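Local coordinates for hemolysin II regulatory protein (PDB 2JJ7) that probably binds DNA as a dimeric transcriptional regulator of the TetR family, acting on the hemolysin II gene of Bacillus cereus, at residues E10-A15 / A42-Y47; T28-I33 / E52-E57; K130-E135 / G140-F145; N148-W153 / S178-K183. All coordinates share one frame; numbering follows the deposited sequence. Where two conformers were deposited one is given.

Interaction 1 of 4, residues E10-A15 / A42-Y47; sequences ENILKA and AMASYY
With chi1 at -64° the CG1 branch of I12 lies anti to its own carbonyl carbon, and a nearly extended chi2 of 161° carries CD1 straight out from helix 5-23 to A44 and Y47 on helix 41-48. This one methyl makes the whole contact. It rests on the backbone of the facing helix, I12 CD1 to A44 CA at 3.9 Å, with the A44 methyl slightly farther off, I12 CD1 to A44 CB at 4.2 Å. Y47 meets the same methyl from one side: CD1 of I12 lies at the edge of the phenol ring, near its plane, 4.3 Å from Y47 CD2. The small A44 is consistent with the close approach of the backbones, the CA atoms of I12 and A44 being 7.0 Å apart. No hydrogen bond joins the segments, so the join is purely apolar. Segment 42-47 belongs to the predicted helix-turn-helix, in the position of the recognition helix of TetR-type domains, and I12 is a point where that helix packs on helix 5-23. Around them, I12 also packs on I33 and A37 of helix 30-37 and on F48, Y47 leans on R5 and M9, and L13 reaches helix 51-62.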
# COMPACT_ATOMS: atom_id res chain seq x y z
N GLU B 10 -10.06 -15.82 -27.23
CA GLU B 10 -10.62 -14.80 -26.36
C GLU B 10 -11.22 -15.39 -25.09
O GLU B 10 -10.94 -14.92 -23.99
CB GLU B 10 -11.67 -13.97 -27.09
CG GLU B 10 -12.43 -13.06 -26.15
CD GLU B 10 -12.76 -11.74 -26.78
OE1 GLU B 10 -13.54 -11.73 -27.76
OE2 GLU B 10 -12.24 -10.71 -26.29
N ASN B 11 -12.04 -16.43 -25.24
CA ASN B 11 -12.54 -17.19 -24.10
C ASN B 11 -11.41 -17.65 -23.17
O ASN B 11 -11.54 -17.55 -21.94
CB ASN B 11 -13.40 -18.37 -24.56
CG ASN B 11 -14.75 -17.94 -25.08
OD1 ASN B 11 -15.12 -16.77 -24.97
ND2 ASN B 11 -15.49 -18.87 -25.67
N ILE B 12 -10.31 -18.15 -23.74
CA ILE B 12 -9.18 -18.63 -22.95
C ILE B 12 -8.48 -17.49 -22.20
O ILE B 12 -8.04 -17.67 -21.07
CB ILE B 12 -8.15 -19.42 -23.80
CG1 ILE B 12 -8.78 -20.71 -24.36
CG2 ILE B 12 -6.88 -19.76 -22.96
CD1 ILE B 12 -8.01 -21.29 -25.56
N LEU B 13 -8.38 -16.33 -22.85
CA LEU B 13 -7.76 -15.16 -22.23
C LEU B 13 -8.62 -14.56 -21.12
O LEU B 13 -8.08 -14.17 -20.08
CB LEU B 13 -7.41 -14.11 -23.28
CG LEU B 13 -6.20 -14.48 -24.16
CD1 LEU B 13 -5.97 -13.46 -25.26
CD2 LEU B 13 -4.94 -14.67 -23.31
N LYS B 14 -9.93 -14.49 -21.33
CA LYS B 14 -10.88 -14.10 -20.27
C LYS B 14 -10.70 -15.01 -19.06
O LYS B 14 -10.63 -14.54 -17.93
CB LYS B 14 -12.33 -14.17 -20.76
CG LYS B 14 -12.78 -12.99 -21.61
CD LYS B 14 -14.19 -13.15 -22.14
CE LYS B 14 -14.50 -12.05 -23.16
NZ LYS B 14 -15.96 -11.81 -23.38
N ALA B 15 -10.61 -16.32 -19.33
CA ALA B 15 -10.42 -17.33 -18.28
C ALA B 15 -9.12 -17.14 -17.52
O ALA B 15 -9.09 -17.20 -16.29
CB ALA B 15 -10.49 -18.74 -18.87
N ALA B 42 -5.75 -29.56 -24.40
CA ALA B 42 -5.02 -29.67 -25.68
C ALA B 42 -5.15 -28.42 -26.56
O ALA B 42 -4.16 -27.92 -27.08
CB ALA B 42 -5.46 -30.91 -26.45
N MET B 43 -6.37 -27.93 -26.72
CA MET B 43 -6.60 -26.78 -27.60
C MET B 43 -5.93 -25.52 -27.01
O MET B 43 -5.32 -24.74 -27.73
CB MET B 43 -8.10 -26.57 -27.82
CG MET B 43 -8.44 -25.63 -28.98
SD MET B 43 -7.96 -26.23 -30.63
CE MET B 43 -9.17 -27.46 -30.92
N ALA B 44 -6.04 -25.37 -25.69
CA ALA B 44 -5.45 -24.24 -24.98
C ALA B 44 -3.93 -24.24 -25.13
O ALA B 44 -3.31 -23.18 -25.29
CB ALA B 44 -5.87 -24.26 -23.49
N SER B 45 -3.34 -25.44 -25.10
CA SER B 45 -1.88 -25.56 -25.21
C SER B 45 -1.45 -25.43 -26.68
O SER B 45 -0.38 -24.91 -26.97
CB SER B 45 -1.39 -26.86 -24.56
OG SER B 45 -2.07 -27.99 -25.11
N TYR B 46 -2.30 -25.87 -27.60
CA TYR B 46 -2.05 -25.61 -29.02
C TYR B 46 -1.95 -24.10 -29.30
O TYR B 46 -0.99 -23.64 -29.91
CB TYR B 46 -3.10 -26.28 -29.92
CG TYR B 46 -2.92 -25.96 -31.38
CD1 TYR B 46 -1.82 -26.45 -32.09
CD2 TYR B 46 -3.84 -25.15 -32.05
CE1 TYR B 46 -1.63 -26.14 -33.44
CE2 TYR B 46 -3.67 -24.84 -33.40
CZ TYR B 46 -2.56 -25.34 -34.08
OH TYR B 46 -2.39 -25.04 -35.41
N TYR B 47 -2.91 -23.32 -28.81
CA TYR B 47 -2.94 -21.87 -29.07
C TYR B 47 -1.90 -21.03 -28.30
O TYR B 47 -1.40 -20.04 -28.83
CB TYR B 47 -4.35 -21.31 -28.81
CG TYR B 47 -5.38 -21.64 -29.89
CD1 TYR B 47 -5.04 -21.58 -31.25
CD2 TYR B 47 -6.69 -21.99 -29.55
CE1 TYR B 47 -5.98 -21.88 -32.24
CE2 TYR B 47 -7.64 -22.28 -30.53
CZ TYR B 47 -7.28 -22.22 -31.88
OH TYR B 47 -8.20 -22.51 -32.86

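Interaction 2 of 4, residues T28-I33 / E52-E57; sequences TSIQEI and ENLYYE
The first helix of the predicted helix-turn-helix, 30-37, here meets helix 51-62, which follows the motif in the chain, and the join lies inside the small helical DNA-binding domain of the TetR family. Two isoleucines one turn apart, I30 and I33, converge on L54, and a single methyl of the leucine, CD2, takes both. I33 reaches L54 tip to tip: its CD1 is 3.8 Å from L54 CD2, and its CG2 branch touches the same methyl, I33 CG2 to L54 CD2 at 3.9 Å. I30 comes in obliquely, with I30 CD1 4.0 Å from L54 CD2. I30 CG1 is anti to the backbone N (chi1 -171°), which brings the tip nearer to L54 than the direction of the CB bond would suggest. Ahead of these residues S29 occupies the N-cap position of helix 30-37. E32 N donates weakly to S29 OG at 3.3 Å, while S29 OG in turn gives a weak bond to E32 OE2 at 3.1 Å. The E32 carboxylate also forms a salt bridge with R23, and L54 packs in addition on L13 and F48. Between the two segments there is no polar bond at all; methyl groups alone meet, so the join made by these three side chains rests on dispersion and the exclusion of water, with I33 and L54 buried.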
# COMPACT_ATOMS: atom_id res chain seq x y z
N THR B 28 -1.71 -20.78 -10.31
CA THR B 28 -2.60 -21.05 -11.44
C THR B 28 -1.92 -22.01 -12.43
O THR B 28 -0.72 -21.88 -12.70
CB THR B 28 -2.94 -19.74 -12.19
OG1 THR B 28 -3.35 -18.73 -11.26
CG2 THR B 28 -4.05 -19.94 -13.22
N SER B 29 -2.69 -22.95 -12.98
CA SER B 29 -2.17 -23.86 -14.00
C SER B 29 -2.97 -23.72 -15.29
O SER B 29 -4.09 -23.20 -15.28
CB SER B 29 -2.25 -25.30 -13.51
OG SER B 29 -3.61 -25.69 -13.42
N ILE B 30 -2.41 -24.22 -16.40
CA ILE B 30 -3.14 -24.19 -17.67
C ILE B 30 -4.41 -25.07 -17.61
O ILE B 30 -5.42 -24.76 -18.26
CB ILE B 30 -2.22 -24.48 -18.90
CG1 ILE B 30 -2.98 -24.22 -20.20
CG2 ILE B 30 -1.61 -25.88 -18.83
CD1 ILE B 30 -2.16 -23.54 -21.28
N GLN B 31 -4.37 -26.11 -16.79
CA GLN B 31 -5.51 -27.02 -16.61
C GLN B 31 -6.75 -26.33 -16.04
O GLN B 31 -7.86 -26.51 -16.54
CB GLN B 31 -5.11 -28.22 -15.73
CG GLN B 31 -4.15 -29.22 -16.40
CD GLN B 31 -2.72 -28.68 -16.57
OE1 GLN B 31 -2.34 -27.68 -15.96
NE2 GLN B 31 -1.94 -29.35 -17.41
N GLU B 32 -6.55 -25.52 -15.00
CA GLU B 32 -7.63 -24.73 -14.42
C GLU B 32 -8.16 -23.64 -15.36
O GLU B 32 -9.36 -23.34 -15.37
CB GLU B 32 -7.16 -24.07 -13.11
CG GLU B 32 -6.62 -25.03 -12.10
CD GLU B 32 -5.76 -24.35 -11.04
OE1 GLU B 32 -6.08 -23.19 -10.66
OE2 GLU B 32 -4.77 -24.97 -10.60
N ILE B 33 -7.25 -23.02 -16.11
CA ILE B 33 -7.61 -22.03 -17.12
C ILE B 33 -8.45 -22.67 -18.24
O ILE B 33 -9.51 -22.14 -18.62
CB ILE B 33 -6.36 -21.30 -17.68
CG1 ILE B 33 -5.72 -20.45 -16.57
CG2 ILE B 33 -6.72 -20.44 -18.89
CD1 ILE B 33 -4.39 -19.79 -16.96
N GLU B 52 3.20 -19.39 -19.20
CA GLU B 52 4.08 -18.22 -19.28
C GLU B 52 3.64 -17.28 -20.39
O GLU B 52 3.47 -16.07 -20.18
CB GLU B 52 5.54 -18.65 -19.45
CG GLU B 52 6.52 -17.53 -19.83
CD GLU B 52 7.01 -16.70 -18.65
OE1 GLU B 52 6.23 -15.86 -18.15
OE2 GLU B 52 8.18 -16.87 -18.24
N ASN B 53 3.42 -17.84 -21.58
CA ASN B 53 3.00 -17.07 -22.74
C ASN B 53 1.56 -16.57 -22.60
O ASN B 53 1.23 -15.47 -23.02
CB ASN B 53 3.16 -17.91 -24.01
CG ASN B 53 2.77 -17.14 -25.25
OD1 ASN B 53 3.32 -16.07 -25.54
ND2 ASN B 53 1.78 -17.66 -25.99
N LEU B 54 0.72 -17.40 -21.99
CA LEU B 54 -0.65 -17.06 -21.71
C LEU B 54 -0.72 -15.83 -20.78
O LEU B 54 -1.51 -14.92 -21.00
CB LEU B 54 -1.34 -18.25 -21.06
CG LEU B 54 -2.85 -18.33 -20.92
CD1 LEU B 54 -3.54 -17.93 -22.20
CD2 LEU B 54 -3.21 -19.74 -20.54
N TYR B 55 0.13 -15.83 -19.76
CA TYR B 55 0.30 -14.69 -18.85
C TYR B 55 0.72 -13.44 -19.60
O TYR B 55 0.13 -12.39 -19.41
CB TYR B 55 1.34 -15.04 -17.81
CG TYR B 55 1.51 -14.05 -16.68
CD1 TYR B 55 2.66 -13.29 -16.58
CD2 TYR B 55 0.54 -13.92 -15.68
CE1 TYR B 55 2.86 -12.42 -15.55
CE2 TYR B 55 0.73 -13.02 -14.61
CZ TYR B 55 1.90 -12.29 -14.57
OH TYR B 55 2.18 -11.42 -13.56
N TYR B 56 1.73 -13.56 -20.46
CA TYR B 56 2.16 -12.45 -21.31
C TYR B 56 0.97 -11.92 -22.12
O TYR B 56 0.74 -10.72 -22.16
CB TYR B 56 3.29 -12.86 -22.27
CG TYR B 56 4.65 -13.12 -21.63
CD1 TYR B 56 4.95 -12.71 -20.33
CD2 TYR B 56 5.65 -13.74 -22.36
CE1 TYR B 56 6.20 -12.95 -19.78
CE2 TYR B 56 6.90 -13.97 -21.82
CZ TYR B 56 7.17 -13.58 -20.54
OH TYR B 56 8.44 -13.84 -20.03
N GLU B 57 0.21 -12.83 -22.73
CA GLU B 57 -0.94 -12.44 -23.55
C GLU B 57 -2.05 -11.76 -22.73
O GLU B 57 -2.78 -10.92 -23.25
CB GLU B 57 -1.48 -13.64 -24.32
CG GLU B 57 -0.57 -14.15 -25.43
CD GLU B 57 -0.25 -13.09 -26.48
OE1 GLU B 57 -1.15 -12.32 -26.87
OE2 GLU B 57 0.91 -13.02 -26.91

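Interaction 3 of 4, residues K130-E135 / G140-F145; sequences KEILQE and GVFHFF
Helix 129-138 ends in a Schellman motif at G140, whose positive phi of 86° turns the chain back along the helix, and the extended residues that follow bring F142 to within 6.9 Å of L133, CA to CA. Two phenylalanines then face the last turns of the helix. F142 presents its edge: F142 CE2 is 3.6 Å from I132 O and F142 CD2 is 3.8 Å from L133 O, the latter carbonyl oxygen lying in the ring plane. The L133 side chain crosses that of F142 at about a right angle, with L133 CD2 4.1 Å from F142 CD2. A chi1 of 47°, with CG between the backbone N and the carbonyl carbon, turns the F144 ring edge to L133 O, which again lies in plane, F144 CZ to L133 O being 3.7 Å. L133 CB fills in beside it, 4.1 Å from F144 CE1. L180 of helix 169-181 packs on both rings and on L133, so the loop is flanked by that helix as well. Two ring edges thus meet one carbonyl oxygen of the helix; aromatic C-H groups carry a slight positive charge, so these approaches are probably mildly attractive, adding to a contact that is otherwise apolar.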
# COMPACT_ATOMS: atom_id res chain seq x y z
N LYS B 130 7.25 8.33 -10.05
CA LYS B 130 8.44 8.93 -9.44
C LYS B 130 8.74 10.34 -9.96
O LYS B 130 8.86 11.26 -9.16
CB LYS B 130 9.69 8.06 -9.62
CG LYS B 130 10.90 8.62 -8.86
CD LYS B 130 12.06 7.65 -8.82
CE LYS B 130 13.19 8.20 -7.95
NZ LYS B 130 14.48 7.46 -8.12
N GLU B 131 8.86 10.50 -11.28
CA GLU B 131 9.22 11.82 -11.82
C GLU B 131 8.14 12.88 -11.56
O GLU B 131 8.46 14.02 -11.31
CB GLU B 131 9.62 11.76 -13.30
CG GLU B 131 8.51 11.43 -14.28
CD GLU B 131 8.89 11.79 -15.72
OE1 GLU B 131 10.09 11.96 -15.99
OE2 GLU B 131 7.99 11.92 -16.57
N ILE B 132 6.87 12.48 -11.59
CA ILE B 132 5.77 13.41 -11.28
C ILE B 132 5.90 13.95 -9.85
O ILE B 132 5.74 15.16 -9.60
CB ILE B 132 4.40 12.73 -11.47
CG1 ILE B 132 4.18 12.38 -12.95
CG2 ILE B 132 3.29 13.66 -11.02
CD1 ILE B 132 2.90 11.54 -13.22
N LEU B 133 6.20 13.05 -8.92
CA LEU B 133 6.33 13.37 -7.50
C LEU B 133 7.55 14.23 -7.22
O LEU B 133 7.47 15.18 -6.44
CB LEU B 133 6.39 12.08 -6.66
CG LEU B 133 5.14 11.20 -6.59
CD1 LEU B 133 5.45 9.93 -5.78
CD2 LEU B 133 3.98 11.96 -5.96
N GLN B 134 8.67 13.89 -7.85
CA GLN B 134 9.90 14.69 -7.72
C GLN B 134 9.70 16.10 -8.26
O GLN B 134 10.12 17.06 -7.63
CB GLN B 134 11.07 14.02 -8.42
CG GLN B 134 11.49 12.74 -7.72
CD GLN B 134 12.57 12.00 -8.47
OE1 GLN B 134 12.55 11.91 -9.71
NE2 GLN B 134 13.52 11.44 -7.73
N GLU B 135 9.05 16.22 -9.41
CA GLU B 135 8.69 17.53 -9.96
C GLU B 135 7.81 18.37 -9.01
O GLU B 135 8.09 19.55 -8.77
CB GLU B 135 8.03 17.40 -11.34
CG GLU B 135 7.84 18.74 -12.06
CD GLU B 135 9.15 19.50 -12.32
OE1 GLU B 135 10.20 18.86 -12.58
OE2 GLU B 135 9.13 20.75 -12.27
N GLY B 140 7.45 22.73 -5.01
CA GLY B 140 6.93 23.18 -3.72
C GLY B 140 5.46 22.87 -3.55
O GLY B 140 4.78 23.45 -2.71
N VAL B 141 4.97 21.91 -4.33
CA VAL B 141 3.54 21.62 -4.36
C VAL B 141 3.21 20.28 -3.65
O VAL B 141 2.14 20.16 -3.04
CB VAL B 141 3.00 21.76 -5.83
CG1 VAL B 141 2.85 20.44 -6.54
CG2 VAL B 141 1.72 22.58 -5.86
N PHE B 142 4.14 19.32 -3.69
CA PHE B 142 3.98 18.04 -2.99
C PHE B 142 4.90 17.98 -1.77
O PHE B 142 6.03 18.47 -1.79
CB PHE B 142 4.26 16.82 -3.90
CG PHE B 142 3.33 16.71 -5.12
CD1 PHE B 142 2.03 17.23 -5.10
CD2 PHE B 142 3.78 16.07 -6.27
CE1 PHE B 142 1.20 17.14 -6.22
CE2 PHE B 142 2.95 15.97 -7.42
CZ PHE B 142 1.66 16.49 -7.39
N HIS B 143 4.40 17.35 -0.71
CA HIS B 143 5.14 17.24 0.55
C HIS B 143 5.00 15.84 1.12
O HIS B 143 3.89 15.38 1.36
CB HIS B 143 4.63 18.28 1.54
CG HIS B 143 4.57 19.66 0.97
ND1 HIS B 143 5.65 20.52 0.97
CD2 HIS B 143 3.56 20.32 0.35
CE1 HIS B 143 5.30 21.65 0.39
NE2 HIS B 143 4.04 21.56 -0.00
N PHE B 144 6.14 15.17 1.30
CA PHE B 144 6.17 13.78 1.75
C PHE B 144 7.53 13.45 2.37
O PHE B 144 8.52 14.05 2.00
CB PHE B 144 5.84 12.81 0.59
CG PHE B 144 6.58 13.10 -0.70
CD1 PHE B 144 5.91 13.68 -1.79
CD2 PHE B 144 7.93 12.77 -0.85
CE1 PHE B 144 6.60 13.95 -3.00
CE2 PHE B 144 8.63 13.04 -2.05
CZ PHE B 144 7.96 13.62 -3.13
N PHE B 145 7.57 12.50 3.30
CA PHE B 145 8.81 12.20 4.01
C PHE B 145 9.85 11.46 3.16
O PHE B 145 11.06 11.62 3.36
CB PHE B 145 8.57 11.53 5.38
CG PHE B 145 8.17 10.06 5.32
CD1 PHE B 145 6.84 9.70 5.06
CD2 PHE B 145 9.10 9.06 5.57
CE1 PHE B 145 6.45 8.33 5.00
CE2 PHE B 145 8.72 7.71 5.52
CZ PHE B 145 7.39 7.34 5.24

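Interaction 4 of 4, residues N148-W153 / S178-K183; sequences NHTIHW and SALTDK
Segment 148-153, inside helix 147-158, faces the last turn of helix 169-181, with the CA atoms of T150 and L180 9.0 Å apart; D182 is the first residue to leave helical geometry. T150 and W153, one turn apart, supply one side; the neighbours A179 and L180 supply the other. The methyl of T150 meets the leucine methyl closely, T150 CG2 to L180 CD2 at 3.6 Å, the two side chains crossing at a slant. With chi1 at -55° the T150 OG1 lies beside the backbone N and anti to the carbonyl carbon, which leaves CG2 anti to the N and facing L180; the hydroxyl bonds to S146 O, one turn back in the chain. W153 extends the six-membered part of its indole to A179, with W153 CH2 3.7 Å from A179 CB, while L180 CD2 lies farther off, 4.4 Å from W153 CZ3. Both methyls approach the indole obliquely. Beyond these residues the second subunit closes in: F160 of that subunit stacks on W153 and packs on T150, and its K162 bonds to D182 O. The contact itself is wholly apolar and buried, with the threonine hydroxyl satisfied by S146 O; the indole bridges the intrachain packing and the dimer interface, and the two are probably linked through it.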
# COMPACT_ATOMS: atom_id res chain seq x y z
N ASN B 148 10.20 7.01 -2.04
CA ASN B 148 9.92 5.58 -2.21
C ASN B 148 8.74 5.10 -1.36
O ASN B 148 7.99 4.23 -1.78
CB ASN B 148 11.16 4.73 -1.90
CG ASN B 148 12.27 4.91 -2.94
OD1 ASN B 148 12.02 5.18 -4.12
ND2 ASN B 148 13.50 4.75 -2.50
N HIS B 149 8.56 5.69 -0.18
CA HIS B 149 7.45 5.32 0.68
C HIS B 149 6.14 5.81 0.09
O HIS B 149 5.14 5.10 0.16
CB HIS B 149 7.67 5.85 2.08
CG HIS B 149 8.75 5.13 2.84
ND1 HIS B 149 8.50 4.04 3.65
CD2 HIS B 149 10.09 5.35 2.92
CE1 HIS B 149 9.62 3.63 4.21
NE2 HIS B 149 10.60 4.40 3.78
N THR B 150 6.18 6.99 -0.53
CA THR B 150 5.04 7.60 -1.20
C THR B 150 4.66 6.82 -2.47
O THR B 150 3.49 6.57 -2.73
CB THR B 150 5.32 9.07 -1.53
OG1 THR B 150 5.70 9.77 -0.33
CG2 THR B 150 4.07 9.74 -2.13
N ILE B 151 5.67 6.44 -3.26
CA ILE B 151 5.47 5.52 -4.38
C ILE B 151 4.80 4.24 -3.89
O ILE B 151 3.78 3.84 -4.42
CB ILE B 151 6.80 5.24 -5.13
CG1 ILE B 151 7.25 6.52 -5.87
CG2 ILE B 151 6.66 4.03 -6.10
CD1 ILE B 151 8.64 6.46 -6.43
N HIS B 152 5.35 3.59 -2.86
CA HIS B 152 4.73 2.35 -2.40
C HIS B 152 3.29 2.57 -1.88
O HIS B 152 2.40 1.76 -2.15
CB HIS B 152 5.56 1.59 -1.35
CG HIS B 152 4.89 0.33 -0.89
ND1 HIS B 152 4.89 -0.82 -1.65
CD2 HIS B 152 4.12 0.07 0.19
CE1 HIS B 152 4.18 -1.75 -1.03
NE2 HIS B 152 3.70 -1.24 0.09
N TRP B 153 3.07 3.66 -1.15
CA TRP B 153 1.72 4.02 -0.68
C TRP B 153 0.70 4.10 -1.85
O TRP B 153 -0.33 3.43 -1.82
CB TRP B 153 1.76 5.31 0.15
CG TRP B 153 0.40 5.89 0.48
CD1 TRP B 153 -0.55 5.34 1.29
CD2 TRP B 153 -0.14 7.15 0.03
NE1 TRP B 153 -1.65 6.17 1.38
CE2 TRP B 153 -1.43 7.28 0.61
CE3 TRP B 153 0.34 8.17 -0.79
CZ2 TRP B 153 -2.25 8.39 0.37
CZ3 TRP B 153 -0.49 9.29 -1.02
CH2 TRP B 153 -1.77 9.38 -0.44
N SER B 178 -4.63 15.55 -2.42
CA SER B 178 -4.78 16.34 -1.18
C SER B 178 -3.76 15.97 -0.12
O SER B 178 -3.19 16.85 0.52
CB SER B 178 -6.16 16.13 -0.59
OG SER B 178 -7.10 16.86 -1.32
N ALA B 179 -3.55 14.67 0.07
CA ALA B 179 -2.60 14.17 1.05
C ALA B 179 -1.19 14.65 0.74
O ALA B 179 -0.40 14.85 1.65
CB ALA B 179 -2.65 12.65 1.14
N LEU B 180 -0.89 14.84 -0.55
CA LEU B 180 0.42 15.32 -0.96
C LEU B 180 0.58 16.85 -0.90
O LEU B 180 1.68 17.37 -0.66
CB LEU B 180 0.76 14.81 -2.37
CG LEU B 180 0.85 13.29 -2.51
CD1 LEU B 180 0.83 12.89 -3.98
CD2 LEU B 180 2.12 12.76 -1.83
N THR B 181 -0.52 17.57 -1.11
CA THR B 181 -0.49 19.02 -1.22
C THR B 181 -0.68 19.72 0.13
O THR B 181 -0.51 20.93 0.25
CB THR B 181 -1.54 19.52 -2.24
OG1 THR B 181 -2.83 18.99 -1.88
CG2 THR B 181 -1.18 19.06 -3.65
N ASP B 182 -1.01 18.93 1.15
CA ASP B 182 -1.14 19.46 2.50
C ASP B 182 0.24 19.84 3.05
O ASP B 182 1.10 18.98 3.23
CB ASP B 182 -1.84 18.43 3.39
CG ASP B 182 -2.31 19.03 4.70
OD1 ASP B 182 -2.53 20.26 4.76
OD2 ASP B 182 -2.44 18.27 5.68
N LYS B 183 0.44 21.14 3.28
CA LYS B 183 1.74 21.67 3.70
C LYS B 183 2.12 21.23 5.11
O LYS B 183 1.34 21.38 6.05
CB LYS B 183 1.76 23.20 3.62
CG LYS B 183 2.08 23.77 2.24
CD LYS B 183 2.55 25.21 2.36
CE LYS B 183 2.77 25.88 0.99
NZ LYS B 183 3.88 25.27 0.20

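How the interactions relate
From the N terminus, interaction 1 joins helix 5-23 to helix 41-48, and interaction 2 joins helix 30-37 to helix 51-62. Their segments alternate along the chain, so the two loops cross; with centres 8 Å apart they touch, L13 against L54 and A15 against I33, and bind four helices into the DNA-binding domain. Interaction 3 follows in series, closing a short loop in which residues 140-145 fold back on helix 129-138. Interaction 4 then spans the longer loop from helix 147-158 to helix 169-181. These two touch through H143 N and L180 O, a probable hydrogen bond of 2.7 Å, and tie three helices and the 140-145 loop together in the C-terminal region, across the chain's centre from interactions 1 and 2.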